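PDB 2J4D: cryptochrome DASH, chloroplastic/mitochondrial from Arabidopsis thaliana, which binds FAD and a folate light antenna, repairs cyclobutane pyrimidine dimers in single-stranded DNA, and may also serve as a blue-light photoreceptor. Local coordinates for residues 271-276 / 315-320; 277-282 / 390-395. All coordinates share one frame; numbering follows the deposited sequence.

Contact 1: residues 271-276 / 315-320. With FAD (flavin-adenine dinucleotide), chain C.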
ATOM      1  N   VAL A 271      14.397 -17.732  -2.525  1.00 24.69           N
ATOM      2  CA  VAL A 271      14.369 -17.786  -3.994  1.00 27.48           C
ATOM      3  C   VAL A 271      13.597 -16.609  -4.573  1.00 26.71           C
ATOM      4  O   VAL A 271      13.364 -16.530  -5.786  1.00 25.97           O
ATOM      5  CB  VAL A 271      13.730 -19.095  -4.532  1.00 27.20           C
ATOM      6  CG1 VAL A 271      14.495 -20.289  -4.007  1.00 28.95           C
ATOM      7  CG2 VAL A 271      12.257 -19.172  -4.145  1.00 28.99           C
ATOM      8  N   TYR A 272      13.223 -15.688  -3.692  1.00 26.12           N
ATOM      9  CA  TYR A 272      12.474 -14.495  -4.065  1.00 23.84           C
ATOM     10  C   TYR A 272      13.008 -13.773  -5.308  1.00 22.38           C
ATOM     11  O   TYR A 272      12.255 -13.499  -6.239  1.00 22.56           O
ATOM     12  CB  TYR A 272      12.436 -13.515  -2.878  1.00 23.21           C
ATOM     13  CG  TYR A 272      11.968 -12.131  -3.259  1.00 25.02           C
ATOM     14  CD1 TYR A 272      10.636 -11.896  -3.609  1.00 22.04           C
ATOM     15  CD2 TYR A 272      12.877 -11.079  -3.382  1.00 24.91           C
ATOM     16  CE1 TYR A 272      10.226 -10.658  -4.086  1.00 24.72           C
ATOM     17  CE2 TYR A 272      12.480  -9.837  -3.859  1.00 28.10           C
ATOM     18  CZ  TYR A 272      11.154  -9.635  -4.218  1.00 27.72           C
ATOM     19  OH  TYR A 272      10.768  -8.435  -4.772  1.00 26.38           O
ATOM     20  N   LYS A 273      14.302 -13.468  -5.330  1.00 21.37           N
ATOM     21  CA  LYS A 273      14.868 -12.749  -6.464  1.00 22.30           C
ATOM     22  C   LYS A 273      14.709 -13.457  -7.812  1.00 23.15           C
ATOM     23  O   LYS A 273      14.501 -12.807  -8.836  1.00 21.98           O
ATOM     24  CB  LYS A 273      16.351 -12.440  -6.219  1.00 23.17           C
ATOM     25  CG  LYS A 273      16.953 -11.541  -7.299  1.00 28.39           C
ATOM     26  CD  LYS A 273      18.374 -11.106  -6.976  1.00 29.10           C
ATOM     27  CE  LYS A 273      18.889 -10.131  -8.032  1.00 32.87           C
ATOM     28  NZ  LYS A 273      20.273  -9.660  -7.747  1.00 36.32           N
ATOM     29  N   GLU A 274      14.796 -14.782  -7.810  1.00 25.34           N
ATOM     30  CA  GLU A 274      14.672 -15.553  -9.046  1.00 29.83           C
ATOM     31  C   GLU A 274      13.232 -15.598  -9.568  1.00 29.96           C
ATOM     32  O   GLU A 274      13.007 -15.818 -10.756  1.00 29.50           O
ATOM     33  CB  GLU A 274      15.147 -16.992  -8.817  1.00 32.77           C
ATOM     34  CG  GLU A 274      16.385 -17.126  -7.937  1.00 44.78           C
ATOM     35  CD  GLU A 274      16.658 -18.570  -7.520  1.00 51.73           C
ATOM     36  OE1 GLU A 274      17.467 -18.783  -6.590  1.00 56.86           O
ATOM     37  OE2 GLU A 274      16.067 -19.494  -8.121  1.00 57.30           O
ATOM     38  N   THR A 275      12.261 -15.377  -8.688  1.00 28.23           N
ATOM     39  CA  THR A 275      10.856 -15.463  -9.087  1.00 28.08           C
ATOM     40  C   THR A 275      10.050 -14.170  -9.144  1.00 29.98           C
ATOM     41  O   THR A 275       8.958 -14.155  -9.711  1.00 27.27           O
ATOM     42  CB  THR A 275      10.101 -16.392  -8.140  1.00 28.93           C
ATOM     43  OG1 THR A 275      10.049 -15.789  -6.842  1.00 27.10           O
ATOM     44  CG2 THR A 275      10.819 -17.737  -8.019  1.00 30.66           C
ATOM     45  N   ARG A 276      10.583 -13.092  -8.572  1.00 30.20           N
ATOM     46  CA  ARG A 276       9.858 -11.821  -8.500  1.00 29.69           C
ATOM     47  C   ARG A 276       9.295 -11.221  -9.786  1.00 29.79           C
ATOM     48  O   ARG A 276       8.485 -10.301  -9.725  1.00 28.43           O
ATOM     49  CB  ARG A 276      10.708 -10.768  -7.778  1.00 29.96           C
ATOM     50  CG  ARG A 276      12.010 -10.402  -8.469  1.00 33.76           C
ATOM     51  CD  ARG A 276      12.669  -9.230  -7.744  1.00 36.95           C
ATOM     52  NE  ARG A 276      11.839  -8.030  -7.825  1.00 39.96           N
ATOM     53  CZ  ARG A 276      11.702  -7.295  -8.924  1.00 42.82           C
ATOM     54  NH1 ARG A 276      12.351  -7.633 -10.033  1.00 44.17           N
ATOM     55  NH2 ARG A 276      10.901  -6.237  -8.925  1.00 38.82           N
ATOM     56  N   ALA A 315      21.225 -16.844   4.086  1.00 27.25           N
ATOM     57  CA  ALA A 315      21.440 -15.459   3.721  1.00 26.15           C
ATOM     58  C   ALA A 315      22.010 -15.497   2.308  1.00 28.92           C
ATOM     59  O   ALA A 315      23.055 -16.111   2.072  1.00 29.37           O
ATOM     60  CB  ALA A 315      22.426 -14.814   4.671  1.00 24.92           C
ATOM     61  N   ASN A 316      21.318 -14.875   1.360  1.00 25.01           N
ATOM     62  CA  ASN A 316      21.801 -14.855  -0.014  1.00 25.01           C
ATOM     63  C   ASN A 316      21.283 -13.633  -0.751  1.00 25.70           C
ATOM     64  O   ASN A 316      20.842 -12.668  -0.126  1.00 22.89           O
ATOM     65  CB  ASN A 316      21.394 -16.134  -0.763  1.00 23.64           C
ATOM     66  CG  ASN A 316      19.882 -16.297  -0.890  1.00 28.45           C
ATOM     67  OD1 ASN A 316      19.122 -15.338  -0.757  1.00 27.88           O
ATOM     68  ND2 ASN A 316      19.445 -17.521  -1.172  1.00 25.97           N
ATOM     69  N   ASN A 317      21.330 -13.671  -2.079  1.00 23.35           N
ATOM     70  CA  ASN A 317      20.867 -12.539  -2.876  1.00 27.21           C
ATOM     71  C   ASN A 317      19.366 -12.298  -2.841  1.00 24.64           C
ATOM     72  O   ASN A 317      18.909 -11.169  -3.041  1.00 25.87           O
ATOM     73  CB  ASN A 317      21.332 -12.696  -4.319  1.00 32.88           C
ATOM     74  CG  ASN A 317      22.498 -11.799  -4.637  1.00 43.89           C
ATOM     75  OD1 ASN A 317      22.331 -10.587  -4.825  1.00 52.15           O
ATOM     76  ND2 ASN A 317      23.699 -12.377  -4.675  1.00 47.47           N
ATOM     77  N   SER A 318      18.603 -13.353  -2.587  1.00 24.08           N
ATOM     78  CA  SER A 318      17.156 -13.228  -2.521  1.00 24.30           C
ATOM     79  C   SER A 318      16.728 -12.640  -1.186  1.00 25.37           C
ATOM     80  O   SER A 318      15.824 -11.803  -1.134  1.00 24.96           O
ATOM     81  CB  SER A 318      16.486 -14.585  -2.722  1.00 22.85           C
ATOM     82  OG  SER A 318      16.538 -14.966  -4.086  1.00 24.69           O
ATOM     83  N   THR A 319      17.367 -13.070  -0.104  1.00 23.65           N
ATOM     84  CA  THR A 319      16.991 -12.540   1.198  1.00 25.34           C
ATOM     85  C   THR A 319      17.291 -11.049   1.225  1.00 26.75           C
ATOM     86  O   THR A 319      16.552 -10.278   1.827  1.00 31.65           O
ATOM     87  CB  THR A 319      17.717 -13.259   2.371  1.00 24.91           C
ATOM     88  OG1 THR A 319      19.135 -13.056   2.283  1.00 20.58           O
ATOM     89  CG2 THR A 319      17.417 -14.750   2.331  1.00 25.31           C
ATOM     90  N   TYR A 320      18.363 -10.642   0.555  1.00 26.01           N
ATOM     91  CA  TYR A 320      18.715  -9.237   0.497  1.00 22.93           C
ATOM     92  C   TYR A 320      17.789  -8.462  -0.442  1.00 25.44           C
ATOM     93  O   TYR A 320      17.419  -7.318  -0.157  1.00 23.86           O
ATOM     94  CB  TYR A 320      20.157  -9.051   0.015  1.00 25.32           C
ATOM     95  CG  TYR A 320      20.443  -7.628  -0.428  1.00 26.90           C
ATOM     96  CD1 TYR A 320      20.555  -6.590   0.504  1.00 27.38           C
ATOM     97  CD2 TYR A 320      20.506  -7.305  -1.782  1.00 25.45           C
ATOM     98  CE1 TYR A 320      20.716  -5.266   0.092  1.00 26.14           C
ATOM     99  CE2 TYR A 320      20.663  -5.985  -2.202  1.00 27.63           C
ATOM    100  CZ  TYR A 320      20.766  -4.973  -1.263  1.00 29.57           C
ATOM    101  OH  TYR A 320      20.899  -3.669  -1.689  1.00 31.58           O
TER
HETATM  102  PA  FAD C1498       7.671  -7.590  -3.988  1.00 21.50           P
HETATM  103  O1A FAD C1498       7.466  -8.734  -3.076  1.00 18.10           O
HETATM  104  O2A FAD C1498       8.454  -7.769  -5.233  1.00 19.34           O
HETATM  105  O5B FAD C1498       8.341  -6.366  -3.187  1.00 19.70           O
HETATM  106  C5B FAD C1498       8.271  -6.302  -1.745  1.00 16.55           C
HETATM  107  C4B FAD C1498       7.807  -4.895  -1.352  1.00 18.02           C
HETATM  108  O4B FAD C1498       8.735  -3.949  -1.879  1.00 17.38           O
HETATM  109  C3B FAD C1498       6.448  -4.484  -1.907  1.00 18.62           C
HETATM  110  O3B FAD C1498       5.367  -5.012  -1.156  1.00 18.28           O
HETATM  111  C2B FAD C1498       6.567  -2.991  -1.882  1.00 20.21           C
HETATM  112  O2B FAD C1498       6.195  -2.381  -0.666  1.00 20.32           O
HETATM  113  C1B FAD C1498       8.038  -2.754  -2.266  1.00 17.78           C
HETATM  114  N9A FAD C1498       8.284  -2.512  -3.704  1.00 18.60           N
HETATM  115  C8A FAD C1498       8.682  -3.427  -4.660  1.00 20.77           C
HETATM  116  N7A FAD C1498       8.823  -2.881  -5.860  1.00 22.73           N
HETATM  117  C5A FAD C1498       8.510  -1.551  -5.680  1.00 19.35           C
HETATM  118  C6A FAD C1498       8.465  -0.458  -6.577  1.00 19.58           C
HETATM  119  N6A FAD C1498       8.769  -0.530  -7.866  1.00 19.70           N
HETATM  120  N1A FAD C1498       8.092   0.772  -6.061  1.00 16.00           N
HETATM  121  C2A FAD C1498       7.768   0.893  -4.731  1.00 19.84           C
HETATM  122  N3A FAD C1498       7.789  -0.111  -3.822  1.00 18.69           N
HETATM  123  C4A FAD C1498       8.153  -1.313  -4.346  1.00 20.89           C
HETATM  124  N1  FAD C1498       3.398  -0.353  -5.140  1.00 15.24           N
HETATM  125  C2  FAD C1498       2.614   0.031  -4.073  1.00 18.86           C
HETATM  126  O2  FAD C1498       2.879  -0.323  -2.939  1.00 17.70           O
HETATM  127  N3  FAD C1498       1.498   0.844  -4.326  1.00 17.27           N
HETATM  128  C4  FAD C1498       1.128   1.287  -5.593  1.00 19.67           C
HETATM  129  O4  FAD C1498       0.123   2.004  -5.752  1.00 17.11           O
HETATM  130  C4X FAD C1498       1.937   0.888  -6.685  1.00 17.71           C
HETATM  131  N5  FAD C1498       1.639   1.284  -7.997  1.00 21.02           N
HETATM  132  C5X FAD C1498       2.504   0.982  -9.051  1.00 19.35           C
HETATM  133  C6  FAD C1498       2.267   1.484 -10.337  1.00 19.23           C
HETATM  134  C7  FAD C1498       3.121   1.196 -11.427  1.00 16.32           C
HETATM  135  C7M FAD C1498       2.810   1.771 -12.788  1.00 18.46           C
HETATM  136  C8  FAD C1498       4.270   0.357 -11.194  1.00 19.40           C
HETATM  137  C8M FAD C1498       5.244  -0.008 -12.303  1.00 16.65           C
HETATM  138  C9  FAD C1498       4.519  -0.152  -9.904  1.00 16.87           C
HETATM  139  C9A FAD C1498       3.652   0.145  -8.811  1.00 18.68           C
HETATM  140  N10 FAD C1498       3.878  -0.359  -7.495  1.00 18.73           N
HETATM  141  C10 FAD C1498       3.069   0.062  -6.417  1.00 17.85           C
HETATM  142  C1' FAD C1498       5.186  -1.008  -7.155  1.00 18.25           C
HETATM  143  C2' FAD C1498       5.253  -2.544  -7.275  1.00 17.63           C
HETATM  144  O2' FAD C1498       4.773  -2.946  -8.546  1.00 21.08           O
HETATM  145  C3' FAD C1498       4.408  -3.187  -6.178  1.00 20.13           C
HETATM  146  O3' FAD C1498       4.834  -2.734  -4.877  1.00 21.00           O
HETATM  147  C4' FAD C1498       4.478  -4.724  -6.131  1.00 18.54           C
HETATM  148  O4' FAD C1498       3.986  -5.281  -7.351  1.00 16.72           O
HETATM  149  C5' FAD C1498       3.643  -5.222  -4.959  1.00 19.82           C
HETATM  150  O5' FAD C1498       3.713  -6.648  -4.881  1.00 19.80           O
HETATM  151  P   FAD C1498       4.702  -7.468  -3.966  1.00 21.02           P
HETATM  152  O1P FAD C1498       4.382  -7.060  -2.588  1.00 18.41           O
HETATM  153  O2P FAD C1498       4.524  -8.919  -4.246  1.00 21.40           O
HETATM  154  O3P FAD C1498       6.186  -7.141  -4.429  1.00 18.92           O
HETATM  155  O   HOH W   1      18.679 -15.902  -5.182  1.00 37.95           O
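A helix-start to helix-start contact joins residues 271-276 to 315-320 beside the FAD diphosphate, with Ser318 on the first turn of helix 317-339 set against the opening turn of the short helix 272-275. The Ser318 hydroxyl carries the junction. Its OG, turned anti to the carbonyl carbon (chi1 -75°), accepts from Lys273 N at 3.0 Å along a bent path, the N-H...O angle being 142°, and lies 3.3 Å from Lys273 CB. A water 2.6 Å from Ser318 OG also donates a weak bond to Glu274 OE1. Asn316 is the N-cap of the longer helix and forms a capping box with Thr319: Asn316 OD1 takes Thr319 N at 2.9 Å, almost in line with its own C=O bond, while Thr319 OG1 accepts from Asn316 N. The Asn316 amide also reaches back through ND2 to Lys270 O, just ahead of the short helix. Lys273 runs extended alongside Asn317, both side chains pointing the same way, and makes a cation-pi contact with Trp321. Tyr272 links the junction to the cofactor: with CG anti to the backbone N (chi1 167°), its ring passes Ser318 O and carries OH to FAD O2A in the ring plane, at 2.5 Å, unusually short and so of doubtful exact length. Arg276 NE donates to Tyr272 OH at 3.3 Å from within its guanidinium plane, which places that hydroxyl between the FAD phosphate and the arginine.

Contact 2: residues 277-282 / 390-395. With FAD (flavin-adenine dinucleotide), chain C.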
ATOM      1  N   ASN A 277       9.708 -11.723 -10.945  1.00 30.14           N
ATOM      2  CA  ASN A 277       9.167 -11.202 -12.195  1.00 29.37           C
ATOM      3  C   ASN A 277       8.034 -12.067 -12.723  1.00 27.63           C
ATOM      4  O   ASN A 277       7.609 -11.914 -13.868  1.00 29.31           O
ATOM      5  CB  ASN A 277      10.252 -11.078 -13.258  1.00 32.32           C
ATOM      6  CG  ASN A 277      11.022  -9.785 -13.139  1.00 36.47           C
ATOM      7  OD1 ASN A 277      12.221  -9.786 -12.867  1.00 39.28           O
ATOM      8  ND2 ASN A 277      10.333  -8.666 -13.340  1.00 34.24           N
ATOM      9  N   GLY A 278       7.558 -12.983 -11.887  1.00 26.95           N
ATOM     10  CA  GLY A 278       6.453 -13.838 -12.285  1.00 27.79           C
ATOM     11  C   GLY A 278       5.181 -13.005 -12.320  1.00 29.10           C
ATOM     12  O   GLY A 278       5.188 -11.842 -11.903  1.00 25.21           O
ATOM     13  N   MET A 279       4.088 -13.578 -12.812  1.00 26.19           N
ATOM     14  CA  MET A 279       2.833 -12.837 -12.882  1.00 27.55           C
ATOM     15  C   MET A 279       1.659 -13.663 -12.388  1.00 28.82           C
ATOM     16  O   MET A 279       0.611 -13.120 -12.035  1.00 28.38           O
ATOM     17  CB  MET A 279       2.554 -12.388 -14.319  1.00 30.14           C
ATOM     18  CG  MET A 279       3.613 -11.473 -14.918  1.00 27.99           C
ATOM     19  SD  MET A 279       3.121 -10.801 -16.527  1.00 31.39           S
ATOM     20  CE  MET A 279       3.414 -12.241 -17.561  1.00 32.22           C
ATOM     21  N   LEU A 280       1.844 -14.976 -12.351  1.00 26.24           N
ATOM     22  CA  LEU A 280       0.787 -15.881 -11.938  1.00 29.72           C
ATOM     23  C   LEU A 280       0.984 -16.504 -10.559  1.00 28.46           C
ATOM     24  O   LEU A 280       2.024 -17.096 -10.280  1.00 30.85           O
ATOM     25  CB  LEU A 280       0.654 -16.991 -12.985  1.00 30.21           C
ATOM     26  CG  LEU A 280      -0.544 -17.935 -12.908  1.00 35.37           C
ATOM     27  CD1 LEU A 280      -1.839 -17.150 -13.109  1.00 31.85           C
ATOM     28  CD2 LEU A 280      -0.395 -19.007 -13.983  1.00 32.46           C
ATOM     29  N   GLY A 281      -0.020 -16.371  -9.700  1.00 29.82           N
ATOM     30  CA  GLY A 281       0.059 -16.980  -8.384  1.00 30.39           C
ATOM     31  C   GLY A 281       0.666 -16.177  -7.251  1.00 27.77           C
ATOM     32  O   GLY A 281       1.403 -15.223  -7.472  1.00 31.11           O
ATOM     33  N   PRO A 282       0.371 -16.569  -6.006  1.00 27.61           N
ATOM     34  CA  PRO A 282       0.861 -15.917  -4.792  1.00 24.31           C
ATOM     35  C   PRO A 282       2.335 -16.155  -4.499  1.00 26.37           C
ATOM     36  O   PRO A 282       3.005 -15.295  -3.936  1.00 25.93           O
ATOM     37  CB  PRO A 282      -0.032 -16.512  -3.708  1.00 25.80           C
ATOM     38  CG  PRO A 282      -0.259 -17.910  -4.208  1.00 25.74           C
ATOM     39  CD  PRO A 282      -0.546 -17.677  -5.674  1.00 26.63           C
ATOM     40  N   SER A 390       0.923  -7.878 -10.840  1.00 19.23           N
ATOM     41  CA  SER A 390       2.347  -8.114 -10.589  1.00 22.07           C
ATOM     42  C   SER A 390       3.130  -6.874 -10.989  1.00 21.59           C
ATOM     43  O   SER A 390       2.678  -6.093 -11.826  1.00 19.71           O
ATOM     44  CB  SER A 390       2.872  -9.303 -11.406  1.00 18.85           C
ATOM     45  OG  SER A 390       2.872  -8.997 -12.790  1.00 21.40           O
ATOM     46  N   ASN A 391       4.308  -6.703 -10.395  1.00 19.09           N
ATOM     47  CA  ASN A 391       5.146  -5.558 -10.718  1.00 20.72           C
ATOM     48  C   ASN A 391       5.482  -5.555 -12.215  1.00 21.58           C
ATOM     49  O   ASN A 391       5.474  -4.508 -12.864  1.00 22.07           O
ATOM     50  CB  ASN A 391       6.436  -5.604  -9.898  1.00 21.04           C
ATOM     51  CG  ASN A 391       7.383  -4.469 -10.250  1.00 25.90           C
ATOM     52  OD1 ASN A 391       7.029  -3.293 -10.145  1.00 26.19           O
ATOM     53  ND2 ASN A 391       8.588  -4.817 -10.685  1.00 28.58           N
ATOM     54  N   ARG A 392       5.782  -6.732 -12.758  1.00 22.67           N
ATOM     55  CA  ARG A 392       6.109  -6.851 -14.180  1.00 21.27           C
ATOM     56  C   ARG A 392       4.911  -6.386 -15.017  1.00 19.63           C
ATOM     57  O   ARG A 392       5.061  -5.626 -15.967  1.00 18.71           O
ATOM     58  CB  ARG A 392       6.468  -8.309 -14.501  1.00 22.44           C
ATOM     59  CG  ARG A 392       6.659  -8.640 -15.980  1.00 24.58           C
ATOM     60  CD  ARG A 392       7.714  -7.767 -16.637  1.00 24.51           C
ATOM     61  NE  ARG A 392       8.903  -7.625 -15.799  1.00 26.36           N
ATOM     62  CZ  ARG A 392       9.988  -6.945 -16.159  1.00 32.13           C
ATOM     63  NH1 ARG A 392      10.035  -6.353 -17.345  1.00 28.42           N
ATOM     64  NH2 ARG A 392      11.023  -6.840 -15.327  1.00 30.42           N
ATOM     65  N   GLY A 393       3.717  -6.831 -14.642  1.00 21.92           N
ATOM     66  CA  GLY A 393       2.526  -6.434 -15.373  1.00 20.39           C
ATOM     67  C   GLY A 393       2.274  -4.937 -15.334  1.00 22.45           C
ATOM     68  O   GLY A 393       1.919  -4.333 -16.354  1.00 22.45           O
ATOM     69  N   ARG A 394       2.457  -4.329 -14.163  1.00 17.76           N
ATOM     70  CA  ARG A 394       2.237  -2.895 -14.022  1.00 18.15           C
ATOM     71  C   ARG A 394       3.175  -2.098 -14.919  1.00 20.33           C
ATOM     72  O   ARG A 394       2.775  -1.100 -15.516  1.00 20.52           O
ATOM     73  CB  ARG A 394       2.436  -2.458 -12.565  1.00 20.04           C
ATOM     74  CG  ARG A 394       1.517  -3.148 -11.584  1.00 17.50           C
ATOM     75  CD  ARG A 394       1.646  -2.568 -10.158  1.00 18.16           C
ATOM     76  NE  ARG A 394       1.236  -3.553  -9.159  1.00 16.49           N
ATOM     77  CZ  ARG A 394       0.843  -3.266  -7.923  1.00 18.32           C
ATOM     78  NH1 ARG A 394       0.792  -2.003  -7.513  1.00 14.84           N
ATOM     79  NH2 ARG A 394       0.516  -4.251  -7.088  1.00 16.62           N
ATOM     80  N   GLN A 395       4.435  -2.517 -15.002  1.00 20.57           N
ATOM     81  CA  GLN A 395       5.379  -1.808 -15.854  1.00 20.78           C
ATOM     82  C   GLN A 395       4.950  -1.927 -17.323  1.00 21.06           C
ATOM     83  O   GLN A 395       5.015  -0.961 -18.085  1.00 20.13           O
ATOM     84  CB  GLN A 395       6.787  -2.385 -15.690  1.00 23.82           C
ATOM     85  CG  GLN A 395       7.354  -2.281 -14.281  1.00 23.45           C
ATOM     86  CD  GLN A 395       8.794  -2.736 -14.224  1.00 30.03           C
ATOM     87  OE1 GLN A 395       9.690  -2.046 -14.704  1.00 30.25           O
ATOM     88  NE2 GLN A 395       9.023  -3.911 -13.655  1.00 33.37           N
TER
HETATM   89  PA  FAD C1498       7.671  -7.590  -3.988  1.00 21.50           P
HETATM   90  O1A FAD C1498       7.466  -8.734  -3.076  1.00 18.10           O
HETATM   91  O2A FAD C1498       8.454  -7.769  -5.233  1.00 19.34           O
HETATM   92  O5B FAD C1498       8.341  -6.366  -3.187  1.00 19.70           O
HETATM   93  C5B FAD C1498       8.271  -6.302  -1.745  1.00 16.55           C
HETATM   94  C4B FAD C1498       7.807  -4.895  -1.352  1.00 18.02           C
HETATM   95  O4B FAD C1498       8.735  -3.949  -1.879  1.00 17.38           O
HETATM   96  C3B FAD C1498       6.448  -4.484  -1.907  1.00 18.62           C
HETATM   97  O3B FAD C1498       5.367  -5.012  -1.156  1.00 18.28           O
HETATM   98  C2B FAD C1498       6.567  -2.991  -1.882  1.00 20.21           C
HETATM   99  O2B FAD C1498       6.195  -2.381  -0.666  1.00 20.32           O
HETATM  100  C1B FAD C1498       8.038  -2.754  -2.266  1.00 17.78           C
HETATM  101  N9A FAD C1498       8.284  -2.512  -3.704  1.00 18.60           N
HETATM  102  C8A FAD C1498       8.682  -3.427  -4.660  1.00 20.77           C
HETATM  103  N7A FAD C1498       8.823  -2.881  -5.860  1.00 22.73           N
HETATM  104  C5A FAD C1498       8.510  -1.551  -5.680  1.00 19.35           C
HETATM  105  C6A FAD C1498       8.465  -0.458  -6.577  1.00 19.58           C
HETATM  106  N6A FAD C1498       8.769  -0.530  -7.866  1.00 19.70           N
HETATM  107  N1A FAD C1498       8.092   0.772  -6.061  1.00 16.00           N
HETATM  108  C2A FAD C1498       7.768   0.893  -4.731  1.00 19.84           C
HETATM  109  N3A FAD C1498       7.789  -0.111  -3.822  1.00 18.69           N
HETATM  110  C4A FAD C1498       8.153  -1.313  -4.346  1.00 20.89           C
HETATM  111  N1  FAD C1498       3.398  -0.353  -5.140  1.00 15.24           N
HETATM  112  C2  FAD C1498       2.614   0.031  -4.073  1.00 18.86           C
HETATM  113  O2  FAD C1498       2.879  -0.323  -2.939  1.00 17.70           O
HETATM  114  N3  FAD C1498       1.498   0.844  -4.326  1.00 17.27           N
HETATM  115  C4  FAD C1498       1.128   1.287  -5.593  1.00 19.67           C
HETATM  116  O4  FAD C1498       0.123   2.004  -5.752  1.00 17.11           O
HETATM  117  C4X FAD C1498       1.937   0.888  -6.685  1.00 17.71           C
HETATM  118  N5  FAD C1498       1.639   1.284  -7.997  1.00 21.02           N
HETATM  119  C5X FAD C1498       2.504   0.982  -9.051  1.00 19.35           C
HETATM  120  C6  FAD C1498       2.267   1.484 -10.337  1.00 19.23           C
HETATM  121  C7  FAD C1498       3.121   1.196 -11.427  1.00 16.32           C
HETATM  122  C7M FAD C1498       2.810   1.771 -12.788  1.00 18.46           C
HETATM  123  C8  FAD C1498       4.270   0.357 -11.194  1.00 19.40           C
HETATM  124  C8M FAD C1498       5.244  -0.008 -12.303  1.00 16.65           C
HETATM  125  C9  FAD C1498       4.519  -0.152  -9.904  1.00 16.87           C
HETATM  126  C9A FAD C1498       3.652   0.145  -8.811  1.00 18.68           C
HETATM  127  N10 FAD C1498       3.878  -0.359  -7.495  1.00 18.73           N
HETATM  128  C10 FAD C1498       3.069   0.062  -6.417  1.00 17.85           C
HETATM  129  C1' FAD C1498       5.186  -1.008  -7.155  1.00 18.25           C
HETATM  130  C2' FAD C1498       5.253  -2.544  -7.275  1.00 17.63           C
HETATM  131  O2' FAD C1498       4.773  -2.946  -8.546  1.00 21.08           O
HETATM  132  C3' FAD C1498       4.408  -3.187  -6.178  1.00 20.13           C
HETATM  133  O3' FAD C1498       4.834  -2.734  -4.877  1.00 21.00           O
HETATM  134  C4' FAD C1498       4.478  -4.724  -6.131  1.00 18.54           C
HETATM  135  O4' FAD C1498       3.986  -5.281  -7.351  1.00 16.72           O
HETATM  136  C5' FAD C1498       3.643  -5.222  -4.959  1.00 19.82           C
HETATM  137  O5' FAD C1498       3.713  -6.648  -4.881  1.00 19.80           O
HETATM  138  P   FAD C1498       4.702  -7.468  -3.966  1.00 21.02           P
HETATM  139  O1P FAD C1498       4.382  -7.060  -2.588  1.00 18.41           O
HETATM  140  O2P FAD C1498       4.524  -8.919  -4.246  1.00 21.40           O
HETATM  141  O3P FAD C1498       6.186  -7.141  -4.429  1.00 18.92           O
HETATM  142  O   HOH W   2       6.405  -9.238 -11.323  1.00 24.12           O
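Asn277 brings the end of its side chain up to the NE/NH2 edge of the Arg392 guanidinium, the amide and guanidinium planes standing 60° apart. The Arg392 chain gets there by folding, CG anti to the backbone N and then bends at chi2 (56°) and chi3 (44°) that turn the group back toward the loop. Its NH1 bonds to Gln453 OE1, and Tyr457 adds a cation-pi contact; both partners belong to helix 450-457. Further along the loop, Met279 sets CG 3.3 Å from Ser390 OG and its sulphur SD 4.2 Å from Arg392 CG; Leu375 and Tyr463 also touch this side chain. Ser390 is the N-cap of helix 391-404, which opens here in the FAD-binding region of a class-1 photolyase; its OG accepts from Gly393 N at 3.0 Å, and its CB packs 3.5 Å from Gly278 O. The same turn reaches the cofactor, with Arg394 NH1 against the flavin face, 3.2 Å from FAD C4X. One water joins the backbones, donating to Gly278 O at 2.9 Å and accepting from Arg392 N at 3.0 Å. Two first-turn amides, Arg392 N and Gly393 N, are thus satisfied by this water and by the Ser390 hydroxyl, and Gly278 O, turned toward the start of a helix and near a cationic side chain, probably sits in a favourable positive field.

In the fold
Contacts 1 and 2 lie on the same side of the chain's centre, their own centres about 16 Å apart, and both touch the one FAD. Along the chain they interleave: 271-276 runs directly into 277-282, whereas their partners, 315-320 on helix 317-339 and 390-395 on helix 391-404, follow in that order. A single continuous stretch, the short helix 272-275 and the loop after it, is thus tied to the N-terminal ends of two helices of the FAD-binding helical domain. Arg276 packs against Asn391 where the contacts meet. Contact 1 addresses the diphosphate of FAD, and contact 2 its ribityl chain and flavin ring.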